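Local coordinates for YceI-like domain protein (Burkholderia cenocepacia BC7, PDB 5IXH) that probably captures lipophilic molecules, including antibiotics, in a lipocalin-like beta barrel, and binds an octaprenyl diphosphate, at residues 48-51 against 52-55; 56-59 against 60-63. All coordinates share one frame; numbering follows the deposited sequence.

Contact 1: residues 48-51 against 52-55; sequences TIDV and ASFD
Asp50 and Ser53 are joined twice through one acceptor. The Ser53 hydroxyl donates a hydrogen bond to Asp50 O, with Ser53 OG 2.7 Å from it and in the carbonyl plane, while the backbone Ser53 N reaches the same Asp50 O at 3.0 Å from above that plane, 45° out of it. The hydroxyl can do this because chi1 of 77° sets OG between the backbone N and the carbonyl carbon, folded back over the turn; OG is also bonded to Lys28 N of the adjacent strand 22-34. One residue on, Phe54 N binds Val51 O at 3.1 Å.

The inner side is the tight one. Val51 turns its branches from the turn onto Phe71, Ala73 and Ala79, and the Phe54 ring packs against Phe26, edge-to-face with Phe71, and against the bound lipid. The outer side is looser: Ala52 is exposed, and its CB lies 3.6 Å from Asp50 OD1. The backbone of Val51, Ala52 and Ser53 stays in the right-handed helical region, and with it the bonds define two overlapping type I beta turns, which interrupt the barrel wall between strands 44-50 and 54-55, both paired with strand 22-34.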
ATOM      1  N   THR A  48       1.311   3.798  -7.788  1.00 12.28           N
ATOM      2  CA  THR A  48       2.720   3.522  -8.003  1.00 12.80           C
ATOM      3  C   THR A  48       3.482   4.160  -6.878  1.00 12.38           C
ATOM      4  O   THR A  48       3.438   5.385  -6.702  1.00 14.90           O
ATOM      5  CB  THR A  48       3.149   4.115  -9.317  1.00 15.37           C
ATOM      6  OG1 THR A  48       2.307   3.574 -10.351  1.00 18.77           O
ATOM      7  CG2 THR A  48       4.594   3.788  -9.607  1.00 18.19           C
ATOM      8  N   ILE A  49       4.200   3.357  -6.112  1.00 11.51           N
ATOM      9  CA  ILE A  49       4.964   3.826  -4.968  1.00 11.89           C
ATOM     10  C   ILE A  49       6.453   3.819  -5.284  1.00 12.98           C
ATOM     11  O   ILE A  49       6.985   2.818  -5.816  1.00 13.68           O
ATOM     12  CB  ILE A  49       4.670   2.890  -3.780  1.00 13.44           C
ATOM     13  CG1 ILE A  49       3.207   2.999  -3.310  1.00 23.25           C
ATOM     14  CG2 ILE A  49       5.630   3.103  -2.635  1.00 17.76           C
ATOM     15  CD1 ILE A  49       2.971   3.853  -2.084  1.00 65.01           C
ATOM     16  N   ASP A  50       7.129   4.913  -4.922  1.00 13.39           N
ATOM     17  CA  ASP A  50       8.602   4.997  -4.969  1.00 14.62           C
ATOM     18  C   ASP A  50       9.137   4.420  -3.666  1.00 14.72           C
ATOM     19  O   ASP A  50       9.060   5.068  -2.615  1.00 15.28           O
ATOM     20  CB  ASP A  50       8.993   6.460  -5.171  1.00 17.91           C
ATOM     21  CG  ASP A  50      10.476   6.751  -4.937  1.00 28.32           C
ATOM     22  OD1 ASP A  50      11.229   5.900  -4.437  1.00 28.21           O
ATOM     23  OD2 ASP A  50      10.879   7.895  -5.241  1.00 44.12           O
ATOM     24  N   VAL A  51       9.637   3.189  -3.688  1.00 13.94           N
ATOM     25  CA  VAL A  51       9.881   2.492  -2.419  1.00 15.07           C
ATOM     26  C   VAL A  51      11.029   3.099  -1.607  1.00 16.59           C
ATOM     27  O   VAL A  51      11.005   2.999  -0.387  1.00 16.28           O
ATOM     28  CB  VAL A  51      10.053   0.944  -2.569  1.00 16.14           C
ATOM     29  CG1 VAL A  51       8.856   0.343  -3.304  1.00 16.68           C
ATOM     30  CG2 VAL A  51      11.308   0.603  -3.264  1.00 19.89           C
ATOM     31  N   ALA A  52      11.989   3.753  -2.264  1.00 15.32           N
ATOM     32  CA  ALA A  52      13.075   4.416  -1.561  1.00 16.13           C
ATOM     33  C   ALA A  52      12.608   5.602  -0.736  1.00 17.47           C
ATOM     34  O   ALA A  52      13.352   6.121   0.078  1.00 18.06           O
ATOM     35  CB  ALA A  52      14.146   4.865  -2.562  1.00 19.28           C
ATOM     36  N   SER A  53      11.370   6.036  -0.931  1.00 14.71           N
ATOM     37  CA  SER A  53      10.809   7.141  -0.161  1.00 15.74           C
ATOM     38  C   SER A  53      10.182   6.668   1.147  1.00 14.04           C
ATOM     39  O   SER A  53       9.600   7.481   1.872  1.00 15.16           O
ATOM     40  CB  SER A  53       9.762   7.897  -0.975  1.00 13.77           C
ATOM     41  OG  SER A  53       8.520   7.192  -1.035  1.00 14.97           O
ATOM     42  N   PHE A  54      10.313   5.402   1.474  1.00 14.05           N
ATOM     43  CA  PHE A  54       9.793   4.865   2.736  1.00 14.88           C
ATOM     44  C   PHE A  54      10.559   5.450   3.912  1.00 17.04           C
ATOM     45  O   PHE A  54      11.785   5.351   3.976  1.00 17.59           O
ATOM     46  CB  PHE A  54       9.863   3.335   2.758  1.00 14.47           C
ATOM     47  CG  PHE A  54       9.066   2.667   3.860  1.00 15.09           C
ATOM     48  CD1 PHE A  54       7.693   2.806   3.938  1.00 15.10           C
ATOM     49  CD2 PHE A  54       9.701   1.846   4.792  1.00 16.07           C
ATOM     50  CE1 PHE A  54       6.972   2.168   4.912  1.00 17.35           C
ATOM     51  CE2 PHE A  54       8.989   1.228   5.788  1.00 17.94           C
ATOM     52  CZ  PHE A  54       7.616   1.372   5.849  1.00 18.24           C
ATOM     53  N   ASP A  55       9.835   6.075   4.825  1.00 15.99           N
ATOM     54  CA  ASP A  55      10.417   6.781   5.947  1.00 17.35           C
ATOM     55  C   ASP A  55       9.871   6.251   7.252  1.00 18.52           C
ATOM     56  O   ASP A  55       8.689   6.400   7.559  1.00 19.59           O
ATOM     57  CB  ASP A  55      10.116   8.267   5.811  1.00 19.48           C
ATOM     58  CG  ASP A  55      10.765   9.094   6.895  1.00 23.32           C
ATOM     59  OD1 ASP A  55      11.679   8.621   7.625  1.00 23.20           O
ATOM     60  OD2 ASP A  55      10.371  10.268   7.023  1.00 32.06           O
TER

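Contact 2: residues 56-59 against 60-63; sequences LGDK and MYND. With OTP ((2E,6E,10E,14E,18E,22E,26E)-3,7,11,15,19,23,27,31-octamethyldotriaconta-2,6,10,14,18,22,26,30-octaenyl trihydrogen diphosphate), chain C.
The Tyr61 ring lies between the Asp58 carboxylate and the prenyl chain of the bound octaprenyl diphosphate. Over one face, Asp58 CG sits 3.8 Å above the ring plane of Tyr61, displaced toward the rim, and the carboxylate and ring planes differ by 20°, a stacked arrangement. Over the opposite face, OTP C39 stands 4.1 Å above the centre of the Tyr61 ring. Leu56 CB approaches the edge near the ring plane, and further along the same side chain Leu56 CD1 touches Tyr61 CB at 3.9 Å. Both methyls of Leu56 close on a single methyl branch of the lipid, with CD1 3.4 Å from OTP C38, so leucine and tyrosine together contact the first isoprene unit after the diphosphate.

Asp58 is the N-cap of helix 59-66: its OD1 accepts from Tyr61 N at 3.0 Å, on the anti side and 32° out of the carboxylate plane. CG lies anti to the backbone N (chi1 -178°), which carries the carboxylate over the first helical turn and, by the same swing, onto the tyrosine. The helical ladder starts at once, Asp58 O receiving Asn62 N and Lys59 O receiving Asp63 N.

The other flat group, the Asn62 amide, reaches back to the loop. Its OD1 takes Leu56 N at 2.8 Å, in the carbonyl plane on a lone pair and almost straight, while ND2 binds Asp55 OD1, an atom that also accepts from Gly57 N. With both ends of the amide engaged, its rotation is fixed. On the outward flank, the extended Lys59 chain passes the Asp63 carboxylate, Lys59 CG lying 3.9 Å from Asp63 OD2, without a salt bridge.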
ATOM      1  N   LEU A  56      10.751   5.628   8.018  1.00 17.69           N
ATOM      2  CA  LEU A  56      10.454   5.119   9.353  1.00 19.91           C
ATOM      3  C   LEU A  56      10.856   6.105  10.443  1.00 26.25           C
ATOM      4  O   LEU A  56      10.731   5.793  11.625  1.00 28.55           O
ATOM      5  CB  LEU A  56      11.194   3.796   9.546  1.00 18.85           C
ATOM      6  CG  LEU A  56      10.605   2.654   8.721  1.00 20.24           C
ATOM      7  CD1 LEU A  56      11.681   1.640   8.390  1.00 21.72           C
ATOM      8  CD2 LEU A  56       9.477   2.023   9.501  1.00 21.83           C
ATOM      9  N   GLY A  57      11.350   7.286  10.058  1.00 23.20           N
ATOM     10  CA  GLY A  57      11.714   8.318  11.018  1.00 24.21           C
ATOM     11  C   GLY A  57      13.094   8.109  11.615  1.00 25.56           C
ATOM     12  O   GLY A  57      13.434   8.701  12.635  1.00 28.09           O
ATOM     13  N   ASP A  58      13.903   7.282  10.961  1.00 22.51           N
ATOM     14  CA  ASP A  58      15.210   6.891  11.472  1.00 23.98           C
ATOM     15  C   ASP A  58      16.064   6.554  10.255  1.00 20.75           C
ATOM     16  O   ASP A  58      15.710   5.671   9.484  1.00 21.27           O
ATOM     17  CB  ASP A  58      15.033   5.687  12.398  1.00 26.12           C
ATOM     18  CG  ASP A  58      16.328   5.231  13.024  1.00 29.45           C
ATOM     19  OD1 ASP A  58      17.259   4.816  12.294  1.00 26.21           O
ATOM     20  OD2 ASP A  58      16.422   5.279  14.268  1.00 35.32           O
ATOM     21  N   LYS A  59      17.178   7.259  10.067  1.00 25.13           N
ATOM     22  CA  LYS A  59      17.973   7.105   8.844  1.00 25.41           C
ATOM     23  C   LYS A  59      18.599   5.725   8.703  1.00 23.39           C
ATOM     24  O   LYS A  59      18.673   5.171   7.597  1.00 24.11           O
ATOM     25  CB  LYS A  59      19.071   8.160   8.755  1.00 29.99           C
ATOM     26  CG  LYS A  59      19.969   7.973   7.539  1.00 36.39           C
ATOM     27  CD  LYS A  59      20.937   9.131   7.413  1.00 50.32           C
ATOM     28  CE  LYS A  59      21.692   9.095   6.109  1.00 46.10           C
ATOM     29  NZ  LYS A  59      22.340  10.417   5.894  1.00 84.13           N
ATOM     30  N   MET A  60      19.043   5.148   9.812  1.00 22.45           N
ATOM     31  CA  MET A  60      19.571   3.802   9.747  1.00 24.46           C
ATOM     32  C   MET A  60      18.497   2.787   9.375  1.00 21.18           C
ATOM     33  O   MET A  60      18.758   1.887   8.572  1.00 20.97           O
ATOM     34  CB  MET A  60      20.209   3.416  11.066  1.00 25.13           C
ATOM     35  CG  MET A  60      21.478   4.162  11.327  1.00 33.18           C
ATOM     36  SD  MET A  60      22.559   3.223  12.410  1.00 34.51           S
ATOM     37  CE  MET A  60      24.183   3.865  11.876  1.00 43.43           C
ATOM     38  N   TYR A  61      17.297   2.915   9.933  1.00 18.80           N
ATOM     39  CA  TYR A  61      16.225   2.023   9.527  1.00 18.76           C
ATOM     40  C   TYR A  61      15.906   2.244   8.057  1.00 18.85           C
ATOM     41  O   TYR A  61      15.718   1.289   7.307  1.00 17.69           O
ATOM     42  CB  TYR A  61      14.965   2.261  10.346  1.00 18.67           C
ATOM     43  CG  TYR A  61      15.000   1.828  11.794  1.00 20.61           C
ATOM     44  CD1 TYR A  61      16.046   1.065  12.332  1.00 22.41           C
ATOM     45  CD2 TYR A  61      13.980   2.206  12.652  1.00 25.88           C
ATOM     46  CE1 TYR A  61      16.038   0.677  13.656  1.00 26.39           C
ATOM     47  CE2 TYR A  61      13.974   1.831  13.979  1.00 29.69           C
ATOM     48  CZ  TYR A  61      15.006   1.069  14.479  1.00 32.65           C
ATOM     49  OH  TYR A  61      14.986   0.705  15.806  1.00 38.25           O
ATOM     50  N   ASN A  62      15.841   3.497   7.618  1.00 18.10           N
ATOM     51  CA  ASN A  62      15.497   3.771   6.229  1.00 17.98           C
ATOM     52  C   ASN A  62      16.503   3.151   5.283  1.00 18.57           C
ATOM     53  O   ASN A  62      16.134   2.555   4.266  1.00 18.14           O
ATOM     54  CB  ASN A  62      15.407   5.278   5.980  1.00 19.11           C
ATOM     55  CG  ASN A  62      14.213   5.908   6.678  1.00 19.07           C
ATOM     56  OD1 ASN A  62      13.346   5.204   7.199  1.00 18.95           O
ATOM     57  ND2 ASN A  62      14.173   7.241   6.708  1.00 21.40           N
ATOM     58  N   ASP A  63      17.785   3.253   5.623  1.00 18.92           N
ATOM     59  CA  ASP A  63      18.829   2.665   4.788  1.00 20.31           C
ATOM     60  C   ASP A  63      18.733   1.146   4.751  1.00 21.51           C
ATOM     61  O   ASP A  63      18.865   0.545   3.680  1.00 22.41           O
ATOM     62  CB  ASP A  63      20.211   3.074   5.265  1.00 22.41           C
ATOM     63  CG  ASP A  63      20.510   4.512   4.987  1.00 38.71           C
ATOM     64  OD1 ASP A  63      19.754   5.134   4.220  1.00 33.87           O
ATOM     65  OD2 ASP A  63      21.515   5.012   5.529  1.00 38.63           O
TER
HETATM   66  O7  OTP C 201      15.300  -4.449  18.844  1.00112.42           O
HETATM   67  P2  OTP C 201      15.202  -5.035  17.450  1.00111.96           P
HETATM   68  O5  OTP C 201      16.507  -5.708  17.087  1.00112.22           O
HETATM   69  O6  OTP C 201      14.078  -6.047  17.397  1.00112.37           O
HETATM   70  O4  OTP C 201      14.901  -3.879  16.405  1.00109.19           O
HETATM   71  P1  OTP C 201      15.032  -4.030  14.829  1.00105.37           P
HETATM   72  O2  OTP C 201      16.464  -3.784  14.407  1.00105.08           O
HETATM   73  O3  OTP C 201      14.603  -5.417  14.400  1.00106.31           O
HETATM   74  O1  OTP C 201      14.096  -2.931  14.167  1.00100.12           O
HETATM   75  C40 OTP C 201      13.109  -3.265  13.205  1.00 94.82           C
HETATM   76  C39 OTP C 201      12.726  -1.912  12.612  1.00 90.01           C
HETATM   77  C37 OTP C 201      11.752  -1.735  11.673  1.00 85.28           C
HETATM   78  C38 OTP C 201      11.535  -0.293  11.216  1.00 85.93           C
HETATM   79  C36 OTP C 201      10.910  -2.885  11.072  1.00 80.01           C
HETATM   80  C35 OTP C 201      10.906  -2.735   9.537  1.00 74.91           C
HETATM   81  C34 OTP C 201       9.608  -3.271   8.905  1.00 70.80           C
HETATM   82  C32 OTP C 201       9.278  -2.883   7.627  1.00 66.71           C
HETATM   83  C33 OTP C 201      10.177  -1.928   6.831  1.00 67.80           C
HETATM   84  C31 OTP C 201       7.989  -3.412   6.975  1.00 61.82           C
HETATM   85  C30 OTP C 201       8.310  -3.956   5.567  1.00 57.51           C
HETATM   86  C29 OTP C 201       7.305  -3.275   4.632  1.00 51.57           C
HETATM   87  C27 OTP C 201       6.484  -3.981   3.788  1.00 50.35           C
HETATM   88  C28 OTP C 201       6.475  -5.505   3.653  1.00 50.08           C
HETATM   89  C26 OTP C 201       5.521  -3.142   2.946  1.00 49.48           C
HETATM   90  C25 OTP C 201       5.481  -3.627   1.491  1.00 46.73           C
HETATM   91  C24 OTP C 201       4.438  -2.646   0.942  1.00 45.68           C
HETATM   92  C22 OTP C 201       4.722  -1.770  -0.069  1.00 40.81           C
HETATM   93  C23 OTP C 201       6.081  -1.703  -0.773  1.00 42.07           C
HETATM   94  C21 OTP C 201       3.587  -0.844  -0.500  1.00 41.54           C
HETATM   95  C20 OTP C 201       2.943  -1.531  -1.705  1.00 40.99           C
HETATM   96  C19 OTP C 201       1.532  -0.942  -1.810  1.00 41.30           C
HETATM   97  C17 OTP C 201       1.032  -0.477  -3.008  1.00 40.85           C
HETATM   98  C18 OTP C 201       1.876  -0.542  -4.283  1.00 37.13           C
HETATM   99  C16 OTP C 201      -0.389   0.104  -3.116  1.00 41.02           C
HETATM  100  C15 OTP C 201      -1.079   0.251  -1.747  1.00 43.53           C
HETATM  101  C14 OTP C 201      -2.579   0.470  -2.001  1.00 44.14           C
HETATM  102  C12 OTP C 201      -3.412  -0.606  -2.216  1.00 43.49           C
HETATM  103  C13 OTP C 201      -2.925  -2.059  -2.193  1.00 44.29           C
HETATM  104  C11 OTP C 201      -4.911  -0.390  -2.474  1.00 44.97           C
HETATM  105  C10 OTP C 201      -5.206   0.987  -3.081  1.00 44.86           C
HETATM  106  C9  OTP C 201      -6.664   0.885  -3.556  1.00 46.35           C
HETATM  107  C7  OTP C 201      -7.214   1.825  -4.389  1.00 46.40           C
HETATM  108  C8  OTP C 201      -6.392   3.019  -4.878  1.00 44.76           C
HETATM  109  C6  OTP C 201      -8.681   1.626  -4.816  1.00 45.96           C
HETATM  110  C5  OTP C 201      -9.457   2.940  -4.708  1.00 46.77           C
HETATM  111  C4  OTP C 201     -10.933   2.517  -4.584  1.00 46.65           C
HETATM  112  C2  OTP C 201     -11.868   2.639  -5.586  1.00 44.69           C
HETATM  113  C3  OTP C 201     -13.287   2.162  -5.278  1.00 45.56           C
HETATM  114  C1  OTP C 201     -11.555   3.224  -6.966  1.00 44.53           C

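How the contacts relate
Contact 1 and contact 2 follow one another along the chain without a break, 48-55 leading directly into 56-63, with centres about 13 Å apart on the same side of the chain's centre. The first belongs to the antiparallel barrel wall, about 10 Å from the chain centre, and the second lies about 19 Å out; the two touch where strand 54-55 gives way to helix 59-66. Both supply residues to the lipid pocket: Ile49 and Phe54 meet the prenyl chain inside the barrel, whereas Leu56 and Tyr61 meet it close to its diphosphate end, consistent with a lining that runs from interior to mouth.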